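Local coordinates for protein arsenate Reductase (Corynebacterium glutamicum, PDB 3T38) that probably reduces arsenate to arsenite in a thioredoxin-dependent reaction, using a low-molecular-weight tyrosine phosphatase fold, at residues N15-A18 with N19-L23; L70-E74 with G75-S79; S121-P125 with L126-I130; R202-W205 with K206-L210. One frame throughout, in Å; residues are numbered along the deposited sequence.

Interaction 1 of 4, residues N15-A18 with N19-L23; sequences NRIA and NELAL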
loop_
_atom_site.group_PDB
_atom_site.type_symbol
_atom_site.label_atom_id
_atom_site.label_comp_id
_atom_site.label_asym_id
_atom_site.label_seq_id
_atom_site.Cartn_x
_atom_site.Cartn_y
_atom_site.Cartn_z
ATOM N N ASN A 15 -18.028 -3.890 3.432
ATOM C CA ASN A 15 -18.616 -3.614 4.737
ATOM C C ASN A 15 -18.986 -4.908 5.475
ATOM O O ASN A 15 -18.744 -5.008 6.685
ATOM C CB ASN A 15 -19.876 -2.741 4.630
ATOM C CG ASN A 15 -19.581 -1.313 4.330
ATOM O OD1 ASN A 15 -18.524 -0.783 4.705
ATOM N ND2 ASN A 15 -20.520 -0.654 3.665
ATOM N N ARG A 16 -19.542 -5.886 4.743
ATOM C CA ARG A 16 -19.955 -7.161 5.346
ATOM C C ARG A 16 -18.782 -7.968 5.914
ATOM O O ARG A 16 -18.845 -8.429 7.047
ATOM C CB ARG A 16 -20.841 -8.000 4.427
ATOM C CG ARG A 16 -21.350 -9.293 5.084
ATOM C CD ARG A 16 -21.888 -10.339 4.066
ATOM N NE ARG A 16 -20.973 -10.497 2.932
ATOM C CZ ARG A 16 -19.829 -11.171 2.990
ATOM N NH1 ARG A 16 -19.475 -11.780 4.120
ATOM N NH2 ARG A 16 -19.043 -11.265 1.915
ATOM N N ILE A 17 -17.710 -8.058 5.133
ATOM C CA ILE A 17 -16.418 -8.640 5.526
ATOM C C ILE A 17 -15.751 -7.954 6.741
ATOM O O ILE A 17 -15.244 -8.630 7.647
ATOM C CB ILE A 17 -15.439 -8.679 4.287
ATOM C CG1 ILE A 17 -15.993 -9.573 3.168
ATOM C CG2 ILE A 17 -14.054 -9.200 4.675
ATOM C CD1 ILE A 17 -15.415 -9.214 1.810
ATOM N N ALA A 18 -15.757 -6.630 6.797
ATOM C CA ALA A 18 -15.244 -5.936 7.978
ATOM C C ALA A 18 -16.049 -6.255 9.259
ATOM O O ALA A 18 -15.463 -6.440 10.317
ATOM C CB ALA A 18 -15.224 -4.451 7.740
ATOM N N ASN A 19 -17.369 -6.336 9.149
ATOM C CA ASN A 19 -18.231 -6.627 10.309
ATOM C C ASN A 19 -17.824 -7.981 10.851
ATOM O O ASN A 19 -17.382 -8.095 11.994
ATOM C CB ASN A 19 -19.742 -6.556 9.951
ATOM C CG ASN A 19 -20.672 -6.988 11.129
ATOM O OD1 ASN A 19 -20.206 -7.521 12.148
ATOM N ND2 ASN A 19 -21.998 -6.761 10.977
ATOM N N GLU A 20 -17.881 -8.985 9.984
ATOM C CA GLU A 20 -17.441 -10.329 10.316
ATOM C C GLU A 20 -16.022 -10.412 10.898
ATOM O O GLU A 20 -15.770 -11.123 11.841
ATOM C CB GLU A 20 -17.719 -11.276 9.132
ATOM C CG GLU A 20 -19.189 -11.856 9.249
ATOM C CD GLU A 20 -19.975 -12.110 7.921
ATOM O OE1 GLU A 20 -19.394 -12.039 6.799
ATOM O OE2 GLU A 20 -21.202 -12.399 8.030
ATOM N N LEU A 21 -15.085 -9.650 10.340
ATOM C CA LEU A 21 -13.720 -9.662 10.821
ATOM C C LEU A 21 -13.611 -8.918 12.159
ATOM O O LEU A 21 -12.849 -9.315 13.018
ATOM C CB LEU A 21 -12.865 -8.957 9.806
ATOM C CG LEU A 21 -11.581 -9.598 9.330
ATOM C CD1 LEU A 21 -11.544 -11.152 9.341
ATOM C CD2 LEU A 21 -11.298 -9.004 7.946
ATOM N N ALA A 22 -14.343 -7.803 12.288
ATOM C CA ALA A 22 -14.452 -7.097 13.556
ATOM C C ALA A 22 -14.743 -8.130 14.625
ATOM O O ALA A 22 -14.075 -8.179 15.640
ATOM C CB ALA A 22 -15.566 -6.049 13.524
ATOM N N LEU A 23 -15.721 -8.977 14.380
ATOM C CA LEU A 23 -16.226 -9.846 15.464
ATOM C C LEU A 23 -15.250 -10.994 15.710
ATOM O O LEU A 23 -15.120 -11.451 16.808
ATOM C CB LEU A 23 -17.602 -10.359 15.125
ATOM C CG LEU A 23 -18.731 -9.351 14.955
ATOM C CD1 LEU A 23 -20.004 -10.109 14.550
ATOM C CD2 LEU A 23 -18.973 -8.614 16.292
#

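Interaction 2 of 4, residues L70-E74 with G75-S79; sequences LAVAE and GKVAS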
loop_
_atom_site.group_PDB
_atom_site.type_symbol
_atom_site.label_atom_id
_atom_site.label_comp_id
_atom_site.label_asym_id
_atom_site.label_seq_id
_atom_site.Cartn_x
_atom_site.Cartn_y
_atom_site.Cartn_z
ATOM N N LEU A 70 0.035 -9.734 11.893
ATOM C CA LEU A 70 0.101 -8.766 12.991
ATOM C C LEU A 70 -0.118 -9.377 14.388
ATOM O O LEU A 70 0.538 -8.984 15.344
ATOM C CB LEU A 70 -0.893 -7.621 12.761
ATOM C CG LEU A 70 -0.871 -6.395 13.697
ATOM C CD1 LEU A 70 0.521 -5.687 13.623
ATOM C CD2 LEU A 70 -1.976 -5.419 13.323
ATOM N N ALA A 71 -1.049 -10.318 14.484
ATOM C CA ALA A 71 -1.289 -11.093 15.708
ATOM C C ALA A 71 0.003 -11.775 16.171
ATOM O O ALA A 71 0.323 -11.805 17.357
ATOM C CB ALA A 71 -2.364 -12.144 15.424
ATOM N N VAL A 72 0.732 -12.333 15.207
ATOM C CA VAL A 72 1.977 -13.059 15.492
ATOM C C VAL A 72 3.051 -12.053 15.927
ATOM O O VAL A 72 3.651 -12.191 16.977
ATOM C CB VAL A 72 2.431 -13.902 14.271
ATOM C CG1 VAL A 72 3.859 -14.455 14.469
ATOM C CG2 VAL A 72 1.456 -15.055 14.053
ATOM N N ALA A 73 3.251 -11.018 15.124
ATOM C CA ALA A 73 4.208 -9.963 15.421
ATOM C C ALA A 73 4.078 -9.512 16.868
ATOM O O ALA A 73 5.072 -9.245 17.525
ATOM C CB ALA A 73 4.009 -8.782 14.463
ATOM N N GLU A 74 2.842 -9.466 17.365
ATOM C CA GLU A 74 2.536 -8.956 18.716
ATOM C C GLU A 74 2.296 -10.048 19.781
ATOM O O GLU A 74 1.770 -9.786 20.896
ATOM C CB GLU A 74 1.329 -8.038 18.641
ATOM C CG GLU A 74 1.463 -6.954 17.624
ATOM C CD GLU A 74 0.485 -5.814 17.823
ATOM O OE1 GLU A 74 -0.514 -5.938 18.604
ATOM O OE2 GLU A 74 0.731 -4.763 17.195
ATOM N N GLY A 75 2.689 -11.267 19.426
ATOM C CA GLY A 75 2.589 -12.417 20.301
ATOM C C GLY A 75 1.184 -12.738 20.783
ATOM O O GLY A 75 1.001 -13.104 21.948
ATOM N N LYS A 76 0.205 -12.606 19.888
ATOM C CA LYS A 76 -1.194 -12.904 20.181
ATOM C C LYS A 76 -1.596 -14.300 19.670
ATOM O O LYS A 76 -2.760 -14.672 19.741
ATOM C CB LYS A 76 -2.072 -11.842 19.525
ATOM C CG LYS A 76 -2.052 -10.517 20.224
ATOM C CD LYS A 76 -2.724 -9.465 19.372
ATOM C CE LYS A 76 -2.408 -8.030 19.837
ATOM N NZ LYS A 76 -2.599 -7.842 21.283
ATOM N N VAL A 77 -0.635 -15.038 19.124
ATOM C CA VAL A 77 -0.849 -16.373 18.579
ATOM C C VAL A 77 0.155 -17.329 19.253
ATOM O O VAL A 77 1.370 -17.125 19.160
ATOM C CB VAL A 77 -0.617 -16.404 17.038
ATOM C CG1 VAL A 77 -0.712 -17.829 16.509
ATOM C CG2 VAL A 77 -1.587 -15.489 16.289
ATOM N N ALA A 78 -0.341 -18.353 19.950
ATOM C CA ALA A 78 0.542 -19.289 20.661
ATOM C C ALA A 78 1.240 -20.297 19.737
ATOM O O ALA A 78 0.654 -20.729 18.734
ATOM C CB ALA A 78 -0.232 -20.025 21.763
ATOM N N SER A 79 2.472 -20.675 20.105
ATOM C CA SER A 79 3.300 -21.680 19.382
ATOM C C SER A 79 3.469 -21.432 17.884
ATOM O O SER A 79 3.340 -22.362 17.082
ATOM C CB SER A 79 2.771 -23.106 19.596
ATOM O OG SER A 79 2.793 -23.454 20.967
#

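Interaction 3 of 4, residues S121-P125 with L126-I130; sequences SEIHP and LVLEI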
loop_
_atom_site.group_PDB
_atom_site.type_symbol
_atom_site.label_atom_id
_atom_site.label_comp_id
_atom_site.label_asym_id
_atom_site.label_seq_id
_atom_site.Cartn_x
_atom_site.Cartn_y
_atom_site.Cartn_z
ATOM N N SER A 121 -0.089 -7.292 -11.981
ATOM C CA SER A 121 -1.496 -7.523 -11.818
ATOM C C SER A 121 -1.801 -8.981 -11.605
ATOM O O SER A 121 -2.845 -9.309 -11.043
ATOM C CB SER A 121 -2.278 -6.986 -13.009
ATOM O OG SER A 121 -1.953 -7.718 -14.142
ATOM N N GLU A 122 -0.879 -9.847 -12.019
ATOM C CA GLU A 122 -1.023 -11.301 -11.884
ATOM C C GLU A 122 0.338 -12.001 -11.884
ATOM O O GLU A 122 1.351 -11.448 -12.321
ATOM C CB GLU A 122 -1.898 -11.893 -13.000
ATOM C CG GLU A 122 -3.381 -11.456 -13.019
ATOM C CD GLU A 122 -4.200 -12.280 -14.017
ATOM O OE1 GLU A 122 -3.630 -13.233 -14.600
ATOM O OE2 GLU A 122 -5.405 -11.991 -14.243
ATOM N N ILE A 123 0.354 -13.219 -11.364
ATOM C CA ILE A 123 1.533 -14.047 -11.396
ATOM C C ILE A 123 1.942 -14.245 -12.890
ATOM O O ILE A 123 1.105 -14.342 -13.752
ATOM C CB ILE A 123 1.253 -15.454 -10.801
ATOM C CG1 ILE A 123 0.600 -15.409 -9.406
ATOM C CG2 ILE A 123 2.508 -16.316 -10.803
ATOM C CD1 ILE A 123 1.198 -14.494 -8.456
ATOM N N HIS A 124 3.240 -14.345 -13.150
ATOM C CA HIS A 124 3.729 -14.690 -14.480
ATOM C C HIS A 124 3.121 -16.069 -14.873
ATOM O O HIS A 124 3.227 -17.033 -14.141
ATOM C CB HIS A 124 5.262 -14.742 -14.434
ATOM C CG HIS A 124 5.915 -14.713 -15.775
ATOM N ND1 HIS A 124 5.691 -15.678 -16.740
ATOM C CD2 HIS A 124 6.793 -13.834 -16.312
ATOM C CE1 HIS A 124 6.405 -15.396 -17.811
ATOM N NE2 HIS A 124 7.080 -14.282 -17.580
ATOM N N PRO A 125 2.439 -16.136 -16.015
ATOM C CA PRO A 125 1.817 -17.365 -16.506
ATOM C C PRO A 125 2.764 -18.553 -16.635
ATOM O O PRO A 125 2.366 -19.679 -16.342
ATOM C CB PRO A 125 1.331 -16.964 -17.910
ATOM C CG PRO A 125 1.135 -15.567 -17.883
ATOM C CD PRO A 125 2.051 -14.968 -16.821
ATOM N N LEU A 126 3.998 -18.313 -17.077
ATOM C CA LEU A 126 5.024 -19.371 -17.129
ATOM C C LEU A 126 5.426 -19.904 -15.742
ATOM O O LEU A 126 5.714 -21.102 -15.577
ATOM C CB LEU A 126 6.264 -18.916 -17.897
ATOM C CG LEU A 126 6.462 -19.327 -19.351
ATOM C CD1 LEU A 126 6.947 -20.805 -19.495
ATOM C CD2 LEU A 126 5.197 -19.056 -20.240
ATOM N N VAL A 127 5.502 -19.039 -14.754
ATOM C CA VAL A 127 5.652 -19.511 -13.366
ATOM C C VAL A 127 4.543 -20.512 -13.009
ATOM O O VAL A 127 4.807 -21.634 -12.595
ATOM C CB VAL A 127 5.661 -18.322 -12.362
ATOM C CG1 VAL A 127 5.685 -18.835 -10.920
ATOM C CG2 VAL A 127 6.839 -17.433 -12.650
ATOM N N LEU A 128 3.310 -20.113 -13.213
ATOM C CA LEU A 128 2.178 -20.974 -12.972
ATOM C C LEU A 128 2.334 -22.305 -13.706
ATOM O O LEU A 128 2.226 -23.366 -13.080
ATOM C CB LEU A 128 0.882 -20.289 -13.442
ATOM C CG LEU A 128 -0.127 -19.582 -12.508
ATOM C CD1 LEU A 128 0.474 -18.990 -11.252
ATOM C CD2 LEU A 128 -0.984 -18.521 -13.253
ATOM N N GLU A 129 2.573 -22.251 -15.020
ATOM C CA GLU A 129 2.713 -23.458 -15.819
ATOM C C GLU A 129 3.877 -24.387 -15.370
ATOM O O GLU A 129 3.648 -25.595 -15.218
ATOM C CB GLU A 129 2.747 -23.158 -17.340
ATOM C CG GLU A 129 3.062 -24.425 -18.228
ATOM C CD GLU A 129 3.039 -24.165 -19.749
ATOM O OE1 GLU A 129 2.883 -22.998 -20.177
ATOM O OE2 GLU A 129 3.143 -25.146 -20.532
ATOM N N ILE A 130 5.084 -23.838 -15.151
ATOM C CA ILE A 130 6.253 -24.659 -14.778
ATOM C C ILE A 130 6.084 -25.303 -13.395
ATOM O O ILE A 130 6.395 -26.489 -13.217
ATOM C CB ILE A 130 7.626 -23.886 -14.759
ATOM C CG1 ILE A 130 7.929 -23.090 -16.039
ATOM C CG2 ILE A 130 8.802 -24.842 -14.446
ATOM C CD1 ILE A 130 8.014 -23.870 -17.239
#

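Interaction 4 of 4, residues R202-W205 with K206-L210; sequences RELW and KSIQL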
loop_
_atom_site.group_PDB
_atom_site.type_symbol
_atom_site.label_atom_id
_atom_site.label_comp_id
_atom_site.label_asym_id
_atom_site.label_seq_id
_atom_site.Cartn_x
_atom_site.Cartn_y
_atom_site.Cartn_z
ATOM N N ARG A 202 16.079 -25.364 -0.924
ATOM C CA ARG A 202 16.499 -26.601 -0.238
ATOM C C ARG A 202 17.443 -26.378 0.928
ATOM O O ARG A 202 17.225 -26.941 1.988
ATOM C CB ARG A 202 17.053 -27.644 -1.193
ATOM C CG ARG A 202 16.017 -28.136 -2.187
ATOM C CD ARG A 202 16.743 -28.948 -3.248
ATOM N NE ARG A 202 15.835 -29.496 -4.236
ATOM C CZ ARG A 202 15.164 -30.635 -4.081
ATOM N NH1 ARG A 202 15.282 -31.345 -2.974
ATOM N NH2 ARG A 202 14.363 -31.052 -5.046
ATOM N N GLU A 203 18.448 -25.525 0.740
ATOM C CA GLU A 203 19.417 -25.235 1.799
ATOM C C GLU A 203 18.763 -24.437 2.901
ATOM O O GLU A 203 19.037 -24.669 4.059
ATOM C CB GLU A 203 20.641 -24.483 1.283
ATOM C CG GLU A 203 21.470 -25.282 0.293
ATOM C CD GLU A 203 21.792 -26.730 0.773
ATOM O OE1 GLU A 203 22.316 -26.902 1.923
ATOM O OE2 GLU A 203 21.525 -27.688 -0.021
ATOM N N LEU A 204 17.878 -23.514 2.528
ATOM C CA LEU A 204 17.223 -22.705 3.500
ATOM C C LEU A 204 16.353 -23.601 4.393
ATOM O O LEU A 204 16.447 -23.475 5.600
ATOM C CB LEU A 204 16.385 -21.598 2.858
ATOM C CG LEU A 204 15.426 -20.883 3.820
ATOM C CD1 LEU A 204 16.196 -20.045 4.874
ATOM C CD2 LEU A 204 14.443 -19.994 3.086
ATOM N N TRP A 205 15.567 -24.508 3.795
ATOM C CA TRP A 205 14.724 -25.455 4.537
ATOM C C TRP A 205 15.536 -26.416 5.437
ATOM O O TRP A 205 15.220 -26.609 6.626
ATOM C CB TRP A 205 13.812 -26.207 3.553
ATOM C CG TRP A 205 12.973 -27.352 4.122
ATOM C CD1 TRP A 205 12.850 -28.623 3.609
ATOM C CD2 TRP A 205 12.182 -27.321 5.313
ATOM N NE1 TRP A 205 12.008 -29.359 4.398
ATOM C CE2 TRP A 205 11.585 -28.585 5.450
ATOM C CE3 TRP A 205 11.929 -26.336 6.289
ATOM C CZ2 TRP A 205 10.736 -28.904 6.530
ATOM C CZ3 TRP A 205 11.074 -26.639 7.354
ATOM C CH2 TRP A 205 10.486 -27.918 7.464
ATOM N N LYS A 206 16.614 -26.974 4.897
ATOM C CA LYS A 206 17.524 -27.741 5.743
ATOM C C LYS A 206 17.971 -26.879 6.903
ATOM O O LYS A 206 17.908 -27.300 8.056
ATOM C CB LYS A 206 18.708 -28.318 4.947
ATOM C CG LYS A 206 18.324 -29.481 3.953
ATOM C CD LYS A 206 19.409 -29.722 2.827
ATOM C CE LYS A 206 19.149 -30.968 1.984
ATOM N NZ LYS A 206 19.965 -32.176 2.472
ATOM N N SER A 207 18.363 -25.641 6.617
ATOM C CA SER A 207 18.875 -24.788 7.690
ATOM C C SER A 207 17.817 -24.418 8.756
ATOM O O SER A 207 18.100 -24.468 9.958
ATOM C CB SER A 207 19.599 -23.576 7.118
ATOM O OG SER A 207 19.650 -22.558 8.067
ATOM N N ILE A 208 16.611 -24.074 8.309
ATOM C CA ILE A 208 15.517 -23.823 9.189
ATOM C C ILE A 208 15.207 -25.000 10.102
ATOM O O ILE A 208 15.086 -24.802 11.297
ATOM C CB ILE A 208 14.219 -23.433 8.387
ATOM C CG1 ILE A 208 14.424 -22.120 7.620
ATOM C CG2 ILE A 208 12.975 -23.442 9.312
ATOM C CD1 ILE A 208 13.195 -21.693 6.784
ATOM N N GLN A 209 15.032 -26.202 9.541
ATOM C CA GLN A 209 14.823 -27.416 10.326
ATOM C C GLN A 209 15.843 -27.645 11.429
ATOM O O GLN A 209 15.481 -27.982 12.562
ATOM C CB GLN A 209 14.864 -28.639 9.427
ATOM C CG GLN A 209 13.541 -29.028 8.882
ATOM C CD GLN A 209 13.659 -30.183 7.892
ATOM O OE1 GLN A 209 14.397 -30.096 6.912
ATOM N NE2 GLN A 209 12.929 -31.272 8.154
ATOM N N LEU A 210 17.112 -27.499 11.083
ATOM C CA LEU A 210 18.196 -27.588 12.051
ATOM C C LEU A 210 18.111 -26.483 13.116
ATOM O O LEU A 210 18.199 -26.768 14.292
ATOM C CB LEU A 210 19.544 -27.466 11.348
ATOM C CG LEU A 210 20.156 -28.756 10.815
ATOM C CD1 LEU A 210 20.990 -28.522 9.506
ATOM C CD2 LEU A 210 20.981 -29.437 11.960
#

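Interaction 1 of 4, residues N15-A18 with N19-L23
Arg16 and Glu20, one helical turn apart, form a salt bridge on the outer side of helix 10-24, with Arg16 NH1 2.7 Å from Glu20 OE1. The carboxylate oxygen comes to the edge of the guanidinium, near its plane, but the two flat groups are turned 47° against each other and the N-H points poorly at its acceptor (122°), which leaves the hydrogen bond weak although the charges are close. Both chains bend to meet: Arg16 sets out with CG trans to its backbone N (chi1 -176°) and folds back at chi3, while Glu20 bends at chi2. Long, flexible, oppositely charged residues suit this exposed i to i+4 spacing.

The backbone beneath supplies the regular alpha-helical bonds that fix this spacing. Glu20 N reaches Arg16 O at 3.1 Å in a nearly straight bond, directly under the ion pair, and Leu21 N donates to Ile17 O at 2.9 Å. On the side turned to the protein, Ile17 CG2 lies 4.3 Å from Leu21 CD2, a loose apolar contact that continues the greasy stripe of the helix. Ala18 keeps that buried surface low, so another helix can come close.

Two neighbouring helices take up the stripe. Ala18 packs on Asn35 and Ile38 and Leu21 on Ile34, all of helix 31-49, whereas Ile17 meets Glu60 and Leu21 also meets Lys64 and Leu67 of helix 55-73. Asn15 touches Phe39 of helix 31-49 and, across the dimer, Arg152 of the second subunit. Within its own chain, helix 10-24 packs against both helix 31-49 and helix 55-73.

Interaction 2 of 4, residues L70-E74 with G75-S79
Val77 turns its CG2 branch back onto the end of helix 55-73: with CG1 trans to the backbone N (chi1 174°), CG2 falls beside that nitrogen and reaches Ala71 CB at 3.5 Å. Val72 adopts nearly the same rotamer, and its own CG2 meets Val77 CG2 at 3.8 Å, the two branched chains passing at a slant. Small Ala71 and compact, beta-branched valines suit such close packing between a helix end and the chain that leaves it.

What folds the chain back is a Schellman motif. Lys76 N donates to Ala71 O at 2.7 Å, a nearly straight bond (162°) reaching back five residues, and inside it Gly75 N donates to Val72 O at 2.8 Å, approaching well above the plane of that carbonyl. Gly75 is the C' residue and takes a positive phi of 59°, a conformation that glycine, having no side chain, adopts at little cost. The two bonds satisfy carbonyls of the last turn, and the apolar contact of Val77 with Ala71 and Val72 lies beside them, holding the departing chain against the helix.

On the outer surface Glu74 and Lys76 run side by side, pointing the same way. Glu74 OE1 rests against Lys76 CE, while Lys76 NZ stands 3.9 Å from Glu74 OE1, a long salt bridge suited to two exposed, flexible chains. Both side chains also touch Phe29 in a loop, and Lys76 reaches Val28 as well. From the last turn Leu70 and Ala73 pack on Asp149 and Arg152, respectively, of helix 148-153 in the same chain; Leu70 also meets Phe29 and, across the dimer, Arg36 of the second subunit.

Interaction 3 of 4, residues S121-P125 with L126-I130
His124 caps the start of helix 125-133 with its own ring: Leu126 N donates to ND1 of His124 at 3.2 Å, lying in the ring plane at its edge, though the bond is bent (138°). As the acceptor here, ND1 should carry no proton. With CG trans to the backbone N (chi1 -164°), the imidazole runs alongside Leu126, whose CB sits 3.5 Å from His124 CE1. Two backbone bonds open the helix: Leu128 N to His124 O, and Glu129 N to Pro125 O at 2.9 Å. Proline suits this first turn because it has no N-H to leave without an acceptor.

Beyond the cap, the side chain of Ile123 crosses those of Val127 and Leu128 at about a right angle. Its CG2 presses on Leu128 CD1 at 3.4 Å, tighter than a usual van der Waals contact, and lies 4.0 Å from Val127 CB. Ile123 also meets Gln96, and Val127 meets Ile97, both of helix 94-106, while Val127 reaches Ile190 of helix 190-211. With His124 as N-cap, the contact of Ile123, just before it, with Leu128, four residues after it, is a hydrophobic staple at the entry to a helix of the phosphatase-like fold.

Interaction 4 of 4, residues R202-W205 with K206-L210
Ile208 N donates to Leu204 O at 2.8 Å, a straight bond within a regular run of alpha-helical bonds. That carbonyl oxygen also has Ile208 CG1 against it at 3.2 Å, so the start of the isoleucine side chain packs against the same oxygen that its N-H bonds. Farther out the two residues pack on each other at a slant, Leu204 CG standing 3.8 Å from Ile208 CD1. Branched aliphatic residues suit this buried stripe, which faces the sheet: both touch Tyr156 of strand 156-159, while Leu204 meets Phe86 and Ile208 meets Val84 of strand 83-88.

One residue on, round the helix, Gln209 lays its amide flat over a face of the Trp205 indole, the two planes only 4° apart. Gln209 CD is 3.5 Å from Trp205 CZ2, and Gln209 OE1 sits over the five-membered side, 3.5 Å from Trp205 CE2. Next to the amide, Gln209 CG makes a CH-pi contact, 3.6 Å from the centroid of the Trp205 six-membered ring and 14° off its normal. The indole is brought there by its first torsion (chi1 173°), which sends the ring trans to the backbone N and along the helix toward Gln209. Glutamine combines a methylene for the ring and a flat polar end that can stay at the exposed surface.

Trp205 also packs on Leu102, Tyr105 and Ala106 of helix 94-106. The whole is an amphipathic C-terminal helix laid on the parallel sheet, as in the three-layer alpha/beta/alpha fold of low-molecular-weight tyrosine phosphatases.

From the N terminus the four contacts follow in series; none nests in or crosses another or encloses a long loop, since each joins residues two to six apart, within a helix (1 and 4) or at a helix end (2 and 3). Interaction 1 lies within the first helix, 10-24, and interaction 2 ends helix 55-73, against which that first helix packs; their centres are about 21 Å apart. In the phosphatase-like part, interaction 3 starts helix 125-133 after strand 111-116, and interaction 4 lies near the end of helix 190-211. Both reach helix 94-106, and helix 125-133 also packs on the earlier part of helix 190-211. Interactions 1 and 4 lie on opposite sides of the chain's centre.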